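Local coordinates for protein glycine oxidase (Bacillus cereus ATCC 14579, PDB 7CYX) that probably uses its bound FAD to oxidise glycine with O2 and water to glyoxylate, hydrogen peroxide and ammonium, a step assigned to thiamine diphosphate biosynthesis, at residues A46-L50 and Y252-K256; V86-E91 and H152-L158; L216-H220 and H321-L327. One frame throughout, in Å; residues are numbered along the deposited sequence.

Interaction 1: residues A46-L50 and Y252-K256; sequences AAGLL and YITPK. With FAD (flavin-adenine dinucleotide), chain C.
Tyr-252 brings its ring atom CE1 to 3.5 Å from Ala-47 CB, chi1 being in the p well (54°). Segment 252-256 is in beta conformation, on strand 251-256, and its residues Tyr-252, Thr-254 and Lys-256 all direct CA-to-CB toward the other segment; the nearest CA atoms, of Ala-47 and Thr-254, are 7.5 Å apart, so side chains rather than paired strands make the contact. Leu-49 (mt) meets both Tyr-252 and Thr-254: its CD1 lies 4.0 Å from Tyr-252 CB and its CD2 3.4 Å from Thr-254 OG1. Between Ala-47 and Leu-49 the chain turns at Gly-48, at phi/psi 65/25, before entering the short strand 49-50. Lys-256, with chi angles m, m, t, t, reaches back so that NZ donates to Ala-47 O at 2.8 Å; the same ammonium also bonds Val-153 O and His-152 ND1. The contact forms part of the FAD pocket. Leu-49 N donates to FAD O4 (2.9 Å) and FAD N3 donates to Leu-49 O (3.0 Å), a two-point pairing with the pyrimidine edge of the isoalloxazine, while Tyr-252 OH stands 3.7 Å from FAD C6. Main-chain polarity thus recognises the flavin, and the lysine charge is met by neutral acceptors in a largely buried contact whose other close pairs are mostly carbon atoms.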
loop_
_atom_site.group_PDB
_atom_site.type_symbol
_atom_site.label_atom_id
_atom_site.label_comp_id
_atom_site.label_asym_id
_atom_site.label_seq_id
_atom_site.Cartn_x
_atom_site.Cartn_y
_atom_site.Cartn_z
ATOM N N ALA A 46 4.911 -8.773 -11.472
ATOM C CA ALA A 46 4.194 -8.266 -12.641
ATOM C C ALA A 46 3.970 -6.744 -12.556
ATOM O O ALA A 46 3.787 -6.199 -11.508
ATOM C CB ALA A 46 2.894 -9.019 -12.768
ATOM N N ALA A 47 3.949 -6.073 -13.709
ATOM C CA ALA A 47 3.763 -4.619 -13.770
ATOM C C ALA A 47 2.275 -4.244 -13.678
ATOM O O ALA A 47 1.949 -3.080 -13.653
ATOM C CB ALA A 47 4.376 -4.079 -15.032
ATOM N N GLY A 48 1.374 -5.225 -13.623
ATOM C CA GLY A 48 -0.028 -4.960 -13.347
ATOM C C GLY A 48 -0.729 -4.145 -14.432
ATOM O O GLY A 48 -1.744 -3.508 -14.159
ATOM N N LEU A 49 -0.233 -4.188 -15.675
ATOM C CA LEU A 49 -0.875 -3.457 -16.772
ATOM C C LEU A 49 -2.144 -4.206 -17.163
ATOM O O LEU A 49 -2.176 -5.405 -17.069
ATOM C CB LEU A 49 0.090 -3.364 -17.954
ATOM C CG LEU A 49 1.389 -2.611 -17.670
ATOM C CD1 LEU A 49 2.314 -2.647 -18.878
ATOM C CD2 LEU A 49 1.103 -1.169 -17.278
ATOM N N LEU A 50 -3.191 -3.467 -17.536
ATOM C CA LEU A 50 -4.469 -4.020 -17.971
ATOM C C LEU A 50 -4.735 -3.529 -19.396
ATOM O O LEU A 50 -4.908 -2.323 -19.609
ATOM C CB LEU A 50 -5.581 -3.553 -17.024
ATOM C CG LEU A 50 -5.317 -3.696 -15.521
ATOM C CD1 LEU A 50 -6.285 -2.848 -14.705
ATOM C CD2 LEU A 50 -5.405 -5.146 -15.078
ATOM N N TYR A 252 8.017 -1.749 -21.411
ATOM C CA TYR A 252 7.150 -0.740 -20.774
ATOM C C TYR A 252 7.866 0.022 -19.674
ATOM O O TYR A 252 8.791 -0.470 -19.065
ATOM C CB TYR A 252 5.959 -1.431 -20.122
ATOM C CG TYR A 252 6.359 -2.520 -19.170
ATOM C CD1 TYR A 252 6.739 -2.223 -17.879
ATOM C CD2 TYR A 252 6.392 -3.837 -19.568
ATOM C CE1 TYR A 252 7.129 -3.211 -17.001
ATOM C CE2 TYR A 252 6.773 -4.841 -18.703
ATOM C CZ TYR A 252 7.145 -4.525 -17.416
ATOM O OH TYR A 252 7.522 -5.501 -16.554
ATOM N N ILE A 253 7.394 1.241 -19.485
ATOM C CA ILE A 253 7.806 2.132 -18.379
ATOM C C ILE A 253 6.489 2.443 -17.693
ATOM O O ILE A 253 5.587 2.888 -18.361
ATOM C CB ILE A 253 8.490 3.408 -18.880
ATOM C CG1 ILE A 253 9.656 3.099 -19.813
ATOM C CG2 ILE A 253 8.924 4.253 -17.703
ATOM C CD1 ILE A 253 10.538 4.277 -20.081
ATOM N N THR A 254 6.370 2.145 -16.416
ATOM C CA THR A 254 5.072 2.432 -15.791
ATOM C C THR A 254 5.264 3.150 -14.473
ATOM O O THR A 254 6.138 2.764 -13.726
ATOM C CB THR A 254 4.344 1.147 -15.412
ATOM O OG1 THR A 254 3.990 0.553 -16.646
ATOM C CG2 THR A 254 3.078 1.393 -14.632
ATOM N N PRO A 255 4.517 4.231 -14.220
ATOM C CA PRO A 255 4.486 4.819 -12.882
ATOM C C PRO A 255 3.768 3.883 -11.904
ATOM O O PRO A 255 2.956 3.069 -12.339
ATOM C CB PRO A 255 3.663 6.105 -13.042
ATOM C CG PRO A 255 2.775 5.806 -14.239
ATOM C CD PRO A 255 3.634 4.948 -15.159
ATOM N N LYS A 256 4.090 4.022 -10.613
ATOM C CA LYS A 256 3.348 3.440 -9.513
ATOM C C LYS A 256 3.271 4.473 -8.379
ATOM O O LYS A 256 4.107 5.371 -8.330
ATOM C CB LYS A 256 4.021 2.152 -9.023
ATOM C CG LYS A 256 4.061 1.018 -10.035
ATOM C CD LYS A 256 2.688 0.499 -10.380
ATOM C CE LYS A 256 2.712 -0.635 -11.382
ATOM N NZ LYS A 256 1.341 -0.989 -11.819
HETATM P PA FAD C . 2.115 -17.363 -9.554
HETATM O O1A FAD C . 1.946 -15.978 -9.069
HETATM O O2A FAD C . 3.511 -17.798 -9.899
HETATM O O5B FAD C . 1.427 -18.295 -8.489
HETATM C C5B FAD C . 1.723 -19.653 -8.463
HETATM C C4B FAD C . 1.889 -19.970 -7.001
HETATM O O4B FAD C . 1.719 -21.364 -6.835
HETATM C C3B FAD C . 3.274 -19.639 -6.491
HETATM O O3B FAD C . 3.112 -18.730 -5.379
HETATM C C2B FAD C . 3.880 -20.963 -6.035
HETATM O O2B FAD C . 4.513 -20.838 -4.754
HETATM C C1B FAD C . 2.663 -21.821 -5.861
HETATM N N9A FAD C . 2.861 -23.257 -6.045
HETATM C C8A FAD C . 3.347 -23.845 -7.156
HETATM N N7A FAD C . 3.379 -25.182 -6.998
HETATM C C5A FAD C . 2.858 -25.452 -5.790
HETATM C C6A FAD C . 2.604 -26.674 -5.032
HETATM N N6A FAD C . 2.939 -27.851 -5.602
HETATM N N1A FAD C . 2.090 -26.556 -3.779
HETATM C C2A FAD C . 1.811 -25.353 -3.262
HETATM N N3A FAD C . 2.023 -24.182 -3.907
HETATM C C4A FAD C . 2.522 -24.182 -5.158
HETATM N N1 FAD C . 0.345 -9.786 -16.248
HETATM C C2 FAD C . -0.520 -8.779 -16.593
HETATM O O2 FAD C . -1.733 -9.098 -16.625
HETATM N N3 FAD C . -0.105 -7.520 -16.873
HETATM C C4 FAD C . 1.204 -7.198 -16.776
HETATM O O4 FAD C . 1.643 -6.036 -16.980
HETATM C C4X FAD C . 2.182 -8.260 -16.432
HETATM N N5 FAD C . 3.497 -8.018 -16.366
HETATM C C5X FAD C . 4.363 -8.994 -16.026
HETATM C C6 FAD C . 5.712 -8.699 -15.936
HETATM C C7 FAD C . 6.617 -9.691 -15.601
HETATM C C7M FAD C . 8.101 -9.379 -15.517
HETATM C C8 FAD C . 6.154 -11.044 -15.313
HETATM C C8M FAD C . 7.127 -12.148 -14.922
HETATM C C9 FAD C . 4.829 -11.326 -15.396
HETATM C C9A FAD C . 3.903 -10.367 -15.737
HETATM N N10 FAD C . 2.533 -10.661 -15.791
HETATM C C10 FAD C . 1.664 -9.610 -16.161
HETATM C "C1'" FAD C . 1.983 -12.013 -15.621
HETATM C "C2'" FAD C . 1.481 -12.432 -14.277
HETATM O "O2'" FAD C . 2.558 -12.269 -13.338
HETATM C "C3'" FAD C . 1.081 -13.893 -14.378
HETATM O "O3'" FAD C . 0.403 -14.200 -15.632
HETATM C "C4'" FAD C . 0.312 -14.239 -13.096
HETATM O "O4'" FAD C . 1.036 -13.777 -11.943
HETATM C "C5'" FAD C . 0.144 -15.722 -12.902
HETATM O "O5'" FAD C . -0.359 -15.912 -11.592
HETATM P P FAD C . -0.394 -17.379 -10.973
HETATM O O1P FAD C . -0.864 -18.361 -11.983
HETATM O O2P FAD C . -1.057 -17.268 -9.626
HETATM O O3P FAD C . 1.209 -17.626 -10.877
#

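Interaction 2: residues V86-E91 and H152-L158; sequences VDIGYE and HVIAPEL
Ile-88, His-152 and Glu-157 give up the most surface here, 92, 75 and 58 Å². Ile-88 (pt) sits over the first turn of helix 155-168: its CG2 is 3.6 Å from Leu-158 CA, and its CD1 is 3.9 Å from both Leu-158 CD1 and Val-153 CG1. Its carbonyl takes a nearly linear bond, Ile-154 N to Ile-88 O 2.8 Å at 171°. Ile-154 is the N-cap residue, its O receiving Leu-158 N at 3.0 Å. Glu-157 has CB 4.0 Å from Ile-88 CA and 3.8 Å from Asp-87 O, and Val-86 CG1 lies 3.5 Å from Glu-157 O and 4.0 Å from Glu-157 OE1. At the other end His-152 forms a single antiparallel bridge, a hydrogen-bonded pair with Glu-91: Glu-91 N to His-152 O and His-152 N to Glu-91 O, each 2.9 Å. In the His-152 ring (chi1 51°), ND1 is hydrogen-bonded to Lys-256 NZ. Between these anchors, an Asx turn, Gly-89 N to Asp-87 OD2 3.0 Å, bends the loop, and Gly-89 at phi/psi 69/28 brings its CA to 3.6 Å from Ile-154 CD1; a CB there would clash. Tyr-90 CD1 meets Val-153 CG1 at 3.7 Å. The loop after helix 73-84 is therefore joined to the start of helix 155-168, and at Asp-87 it reaches Asp-87 of the second subunit. Three main-chain bonds set the register, while apolar contacts fill the space beside them.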
loop_
_atom_site.group_PDB
_atom_site.type_symbol
_atom_site.label_atom_id
_atom_site.label_comp_id
_atom_site.label_asym_id
_atom_site.label_seq_id
_atom_site.Cartn_x
_atom_site.Cartn_y
_atom_site.Cartn_z
ATOM N N VAL A 86 -6.695 -3.080 2.126
ATOM C CA VAL A 86 -5.680 -3.030 1.085
ATOM C C VAL A 86 -6.276 -2.339 -0.136
ATOM O O VAL A 86 -7.287 -2.789 -0.623
ATOM C CB VAL A 86 -5.170 -4.427 0.705
ATOM C CG1 VAL A 86 -4.274 -4.367 -0.519
ATOM C CG2 VAL A 86 -4.442 -5.094 1.862
ATOM N N ASP A 87 -5.637 -1.245 -0.569
ATOM C CA ASP A 87 -5.851 -0.603 -1.862
ATOM C C ASP A 87 -4.918 -1.239 -2.900
ATOM O O ASP A 87 -3.715 -1.341 -2.650
ATOM C CB ASP A 87 -5.543 0.892 -1.791
ATOM C CG ASP A 87 -5.855 1.647 -3.070
ATOM O OD1 ASP A 87 -7.028 2.019 -3.246
ATOM O OD2 ASP A 87 -4.918 1.870 -3.870
ATOM N N ILE A 88 -5.493 -1.678 -4.020
ATOM C CA ILE A 88 -4.776 -2.438 -5.084
ATOM C C ILE A 88 -4.119 -1.507 -6.100
ATOM O O ILE A 88 -3.581 -2.006 -7.060
ATOM C CB ILE A 88 -5.740 -3.425 -5.767
ATOM C CG1 ILE A 88 -6.810 -2.700 -6.581
ATOM C CG2 ILE A 88 -6.354 -4.362 -4.757
ATOM C CD1 ILE A 88 -7.583 -3.593 -7.492
ATOM N N GLY A 89 -4.171 -0.207 -5.880
ATOM C CA GLY A 89 -3.548 0.730 -6.822
ATOM C C GLY A 89 -4.263 0.788 -8.154
ATOM O O GLY A 89 -3.613 1.098 -9.134
ATOM N N TYR A 90 -5.560 0.514 -8.194
ATOM C CA TYR A 90 -6.249 0.594 -9.499
ATOM C C TYR A 90 -6.149 2.019 -10.021
ATOM O O TYR A 90 -6.500 2.945 -9.321
ATOM C CB TYR A 90 -7.728 0.238 -9.420
ATOM C CG TYR A 90 -8.406 0.379 -10.753
ATOM C CD1 TYR A 90 -7.963 -0.337 -11.845
ATOM C CD2 TYR A 90 -9.450 1.259 -10.939
ATOM C CE1 TYR A 90 -8.559 -0.210 -13.082
ATOM C CE2 TYR A 90 -10.062 1.398 -12.170
ATOM C CZ TYR A 90 -9.615 0.663 -13.246
ATOM O OH TYR A 90 -10.205 0.797 -14.458
ATOM N N GLU A 91 -5.707 2.153 -11.257
ATOM C CA GLU A 91 -5.529 3.478 -11.878
ATOM C C GLU A 91 -5.970 3.377 -13.330
ATOM O O GLU A 91 -5.677 2.383 -13.950
ATOM C CB GLU A 91 -4.053 3.843 -11.827
ATOM C CG GLU A 91 -3.795 5.325 -11.914
ATOM C CD GLU A 91 -2.600 5.787 -11.114
ATOM O OE1 GLU A 91 -2.737 5.917 -9.900
ATOM O OE2 GLU A 91 -1.552 6.009 -11.711
ATOM N N HIS A 152 -3.921 0.290 -14.846
ATOM C CA HIS A 152 -3.111 -0.787 -14.253
ATOM C C HIS A 152 -3.380 -0.864 -12.757
ATOM O O HIS A 152 -4.069 -0.006 -12.220
ATOM C CB HIS A 152 -1.634 -0.517 -14.527
ATOM C CG HIS A 152 -1.214 0.852 -14.137
ATOM N ND1 HIS A 152 -0.243 1.078 -13.209
ATOM C CD2 HIS A 152 -1.655 2.061 -14.524
ATOM C CE1 HIS A 152 -0.085 2.372 -13.057
ATOM N NE2 HIS A 152 -0.936 2.992 -13.847
ATOM N N VAL A 153 -2.833 -1.896 -12.139
ATOM C CA VAL A 153 -2.961 -2.114 -10.680
ATOM C C VAL A 153 -1.592 -2.501 -10.130
ATOM O O VAL A 153 -0.635 -2.581 -10.887
ATOM C CB VAL A 153 -3.978 -3.228 -10.404
ATOM C CG1 VAL A 153 -5.395 -2.749 -10.613
ATOM C CG2 VAL A 153 -3.694 -4.458 -11.241
ATOM N N ILE A 154 -1.523 -2.667 -8.821
ATOM C CA ILE A 154 -0.279 -3.153 -8.182
ATOM C C ILE A 154 -0.503 -4.642 -7.937
ATOM O O ILE A 154 -1.197 -4.986 -6.990
ATOM C CB ILE A 154 0.020 -2.351 -6.911
ATOM C CG1 ILE A 154 0.312 -0.899 -7.270
ATOM C CG2 ILE A 154 1.163 -2.973 -6.142
ATOM C CD1 ILE A 154 -0.056 0.068 -6.202
ATOM N N ALA A 155 0.055 -5.463 -8.820
ATOM C CA ALA A 155 -0.115 -6.927 -8.823
ATOM C C ALA A 155 -0.025 -7.534 -7.427
ATOM O O ALA A 155 -0.942 -8.226 -7.053
ATOM C CB ALA A 155 0.867 -7.551 -9.769
ATOM N N PRO A 156 1.061 -7.356 -6.658
ATOM C CA PRO A 156 1.144 -7.974 -5.334
ATOM C C PRO A 156 0.037 -7.491 -4.382
ATOM O O PRO A 156 -0.330 -8.211 -3.486
ATOM C CB PRO A 156 2.520 -7.595 -4.757
ATOM C CG PRO A 156 3.252 -6.842 -5.867
ATOM C CD PRO A 156 2.283 -6.624 -7.017
ATOM N N GLU A 157 -0.441 -6.253 -4.542
ATOM C CA GLU A 157 -1.451 -5.708 -3.632
ATOM C C GLU A 157 -2.810 -6.340 -3.959
ATOM O O GLU A 157 -3.568 -6.731 -3.059
ATOM C CB GLU A 157 -1.478 -4.183 -3.696
ATOM C CG GLU A 157 -0.300 -3.509 -3.007
ATOM C CD GLU A 157 0.136 -4.102 -1.674
ATOM O OE1 GLU A 157 -0.381 -3.661 -0.632
ATOM O OE2 GLU A 157 1.018 -4.992 -1.689
ATOM N N LEU A 158 -3.100 -6.488 -5.254
ATOM C CA LEU A 158 -4.314 -7.137 -5.673
ATOM C C LEU A 158 -4.303 -8.580 -5.162
ATOM O O LEU A 158 -5.310 -9.080 -4.658
ATOM C CB LEU A 158 -4.395 -7.104 -7.195
ATOM C CG LEU A 158 -5.473 -8.002 -7.781
ATOM C CD1 LEU A 158 -6.854 -7.470 -7.393
ATOM C CD2 LEU A 158 -5.314 -8.108 -9.288
#

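Interaction 3: residues L216-H220 and H321-L327; sequences LSYFH and HEEIKGL
His-321 is the first residue of segment 321-327 and makes the one hydrogen bond between the segments: its CB points toward segment 216-220, and with chi1 at -163° (t) and chi2 at -67° the ring carries NE2 to Tyr-218 O, an N-H...O bond of 2.8 Å at 154°. The same ring accepts at its other nitrogen, Glu-323 N to His-321 ND1 3.2 Å, so it ties its own loop together as well. The nearest CA atoms are also here, those of Phe-219 and His-321, 6.3 Å apart. Phe-219 (chi1 -74°) brings CE2 to 3.4 Å from His-321 CA and places one ring face under His-321 CD2; the two ring centroids are 4.8 Å apart with planes at 47°, an oblique pair. The loop links strand 317-318 to strand 327-331, neighbours at one edge of the mixed sheet of the Rossmann-type FAD-binding fold, whereas 217-219 continue from helix 213-216 with helical phi/psi but without its regular bonds. Beyond Glu-323, Ile-324 directs CD1 to 4.4 Å from Tyr-218 CB and opens a type II beta turn that ends at Leu-327, with Gly-326 at phi/psi 89/7 in its third position. Leu-327 begins the next strand, returning its O to His-321 N at 2.9 Å, and its CD1 lies 3.4 Å from Phe-219 CE1 and 4.0 Å from Tyr-218 CB; Ile-182 of strand 179-184 packs against both Tyr-218 and Leu-327.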
loop_
_atom_site.group_PDB
_atom_site.type_symbol
_atom_site.label_atom_id
_atom_site.label_comp_id
_atom_site.label_asym_id
_atom_site.label_seq_id
_atom_site.Cartn_x
_atom_site.Cartn_y
_atom_site.Cartn_z
ATOM N N LEU A 216 -0.959 -31.347 -13.568
ATOM C CA LEU A 216 -1.798 -31.285 -14.787
ATOM C C LEU A 216 -1.778 -32.628 -15.529
ATOM O O LEU A 216 -2.605 -32.797 -16.421
ATOM C CB LEU A 216 -1.279 -30.160 -15.680
ATOM C CG LEU A 216 -1.609 -28.748 -15.224
ATOM C CD1 LEU A 216 -1.015 -27.740 -16.178
ATOM C CD2 LEU A 216 -3.104 -28.556 -15.142
ATOM N N SER A 217 -0.890 -33.550 -15.136
ATOM C CA SER A 217 -0.739 -34.925 -15.670
ATOM C C SER A 217 -2.039 -35.707 -15.500
ATOM O O SER A 217 -2.367 -36.475 -16.391
ATOM C CB SER A 217 0.383 -35.622 -14.994
ATOM O OG SER A 217 1.591 -35.268 -15.619
ATOM N N TYR A 218 -2.783 -35.474 -14.415
ATOM C CA TYR A 218 -4.103 -36.116 -14.209
ATOM C C TYR A 218 -4.994 -35.824 -15.420
ATOM O O TYR A 218 -5.686 -36.727 -15.842
ATOM C CB TYR A 218 -4.701 -35.734 -12.855
ATOM C CG TYR A 218 -3.966 -36.330 -11.685
ATOM C CD1 TYR A 218 -4.142 -37.649 -11.315
ATOM C CD2 TYR A 218 -3.067 -35.577 -10.957
ATOM C CE1 TYR A 218 -3.453 -38.201 -10.251
ATOM C CE2 TYR A 218 -2.374 -36.111 -9.889
ATOM C CZ TYR A 218 -2.564 -37.426 -9.538
ATOM O OH TYR A 218 -1.867 -37.936 -8.491
ATOM N N PHE A 219 -5.004 -34.595 -15.930
ATOM C CA PHE A 219 -5.749 -34.287 -17.170
ATOM C C PHE A 219 -5.079 -34.995 -18.348
ATOM O O PHE A 219 -5.748 -35.797 -18.980
ATOM C CB PHE A 219 -5.775 -32.782 -17.403
ATOM C CG PHE A 219 -6.697 -32.047 -16.474
ATOM C CD1 PHE A 219 -6.281 -31.689 -15.211
ATOM C CD2 PHE A 219 -7.985 -31.741 -16.857
ATOM C CE1 PHE A 219 -7.130 -31.013 -14.358
ATOM C CE2 PHE A 219 -8.826 -31.056 -16.008
ATOM C CZ PHE A 219 -8.401 -30.706 -14.756
ATOM N N HIS A 220 -3.809 -34.680 -18.614
ATOM C CA HIS A 220 -3.025 -35.279 -19.727
ATOM C C HIS A 220 -1.536 -34.939 -19.603
ATOM O O HIS A 220 -1.212 -33.831 -19.201
ATOM C CB HIS A 220 -3.543 -34.820 -21.090
ATOM C CG HIS A 220 -3.072 -35.674 -22.211
ATOM N ND1 HIS A 220 -1.967 -35.361 -22.948
ATOM C CD2 HIS A 220 -3.534 -36.831 -22.705
ATOM C CE1 HIS A 220 -1.770 -36.278 -23.855
ATOM N NE2 HIS A 220 -2.713 -37.183 -23.728
ATOM N N HIS A 321 -11.956 -31.570 -14.806
ATOM C CA HIS A 321 -11.578 -32.864 -15.384
ATOM C C HIS A 321 -12.861 -33.624 -15.723
ATOM O O HIS A 321 -13.802 -33.655 -14.914
ATOM C CB HIS A 321 -10.701 -33.640 -14.390
ATOM C CG HIS A 321 -9.925 -34.781 -14.961
ATOM N ND1 HIS A 321 -10.529 -35.916 -15.450
ATOM C CD2 HIS A 321 -8.595 -34.994 -15.059
ATOM C CE1 HIS A 321 -9.608 -36.766 -15.858
ATOM N NE2 HIS A 321 -8.414 -36.224 -15.627
ATOM N N GLU A 322 -12.884 -34.246 -16.904
ATOM C CA GLU A 322 -14.117 -34.821 -17.460
ATOM C C GLU A 322 -14.532 -36.081 -16.676
ATOM O O GLU A 322 -15.702 -36.420 -16.626
ATOM C CB GLU A 322 -13.937 -35.099 -18.957
ATOM C CG GLU A 322 -15.211 -34.885 -19.762
ATOM C CD GLU A 322 -15.699 -33.443 -19.843
ATOM O OE1 GLU A 322 -15.214 -32.706 -20.726
ATOM O OE2 GLU A 322 -16.555 -33.050 -19.016
ATOM N N GLU A 323 -13.567 -36.763 -16.054
ATOM C CA GLU A 323 -13.800 -38.051 -15.409
ATOM C C GLU A 323 -13.683 -37.884 -13.890
ATOM O O GLU A 323 -14.654 -38.110 -13.180
ATOM C CB GLU A 323 -12.822 -39.086 -15.973
ATOM C CG GLU A 323 -13.123 -40.528 -15.589
ATOM C CD GLU A 323 -12.151 -41.550 -16.169
ATOM O OE1 GLU A 323 -12.406 -42.767 -16.011
ATOM O OE2 GLU A 323 -11.132 -41.126 -16.773
ATOM N N ILE A 324 -12.501 -37.458 -13.420
ATOM C CA ILE A 324 -12.195 -37.318 -11.990
ATOM C C ILE A 324 -12.969 -36.116 -11.447
ATOM O O ILE A 324 -12.722 -34.982 -11.853
ATOM C CB ILE A 324 -10.685 -37.161 -11.745
ATOM C CG1 ILE A 324 -9.877 -38.233 -12.485
ATOM C CG2 ILE A 324 -10.408 -37.149 -10.244
ATOM C CD1 ILE A 324 -8.377 -38.060 -12.420
ATOM N N LYS A 325 -13.913 -36.385 -10.541
ATOM C CA LYS A 325 -14.861 -35.371 -10.109
ATOM C C LYS A 325 -14.199 -34.524 -9.018
ATOM O O LYS A 325 -13.545 -35.055 -8.112
ATOM C CB LYS A 325 -16.172 -36.002 -9.629
ATOM C CG LYS A 325 -17.241 -35.010 -9.179
ATOM C CD LYS A 325 -17.770 -34.099 -10.283
ATOM C CE LYS A 325 -18.607 -32.949 -9.758
ATOM N NZ LYS A 325 -17.770 -31.917 -9.099
ATOM N N GLY A 326 -14.352 -33.208 -9.163
ATOM C CA GLY A 326 -13.857 -32.228 -8.215
ATOM C C GLY A 326 -12.437 -31.770 -8.509
ATOM O O GLY A 326 -11.859 -31.042 -7.694
ATOM N N LEU A 327 -11.868 -32.193 -9.650
ATOM C CA LEU A 327 -10.498 -31.829 -10.006
ATOM C C LEU A 327 -10.558 -30.725 -11.073
ATOM O O LEU A 327 -11.071 -30.926 -12.174
ATOM C CB LEU A 327 -9.776 -33.094 -10.485
ATOM C CG LEU A 327 -8.240 -33.132 -10.468
ATOM C CD1 LEU A 327 -7.693 -33.214 -11.881
ATOM C CD2 LEU A 327 -7.614 -31.966 -9.720
#

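In the fold
From the N terminus, segment 46-50 comes first, beside the flavin; its partner 252-256 follows some 200 residues later and closes interaction 1. Within that span interaction 2 opens at 86-91 and closes at 152-158, so it is nested. The two touch: Gly-48 and Lys-256 both reach Val-153, uniting the flavin-side strand 49-50, the eight-stranded sheet and the start of helix 155-168. Segment 216-220 then opens interaction 3 before interaction 1 has closed, and 321-327 completes it afterwards, so these two cross. Interaction 3 lies on the opposite side of the chain's centre, its centre about 35 Å from that of interaction 1, at the edge of the six-stranded nucleotide-binding sheet.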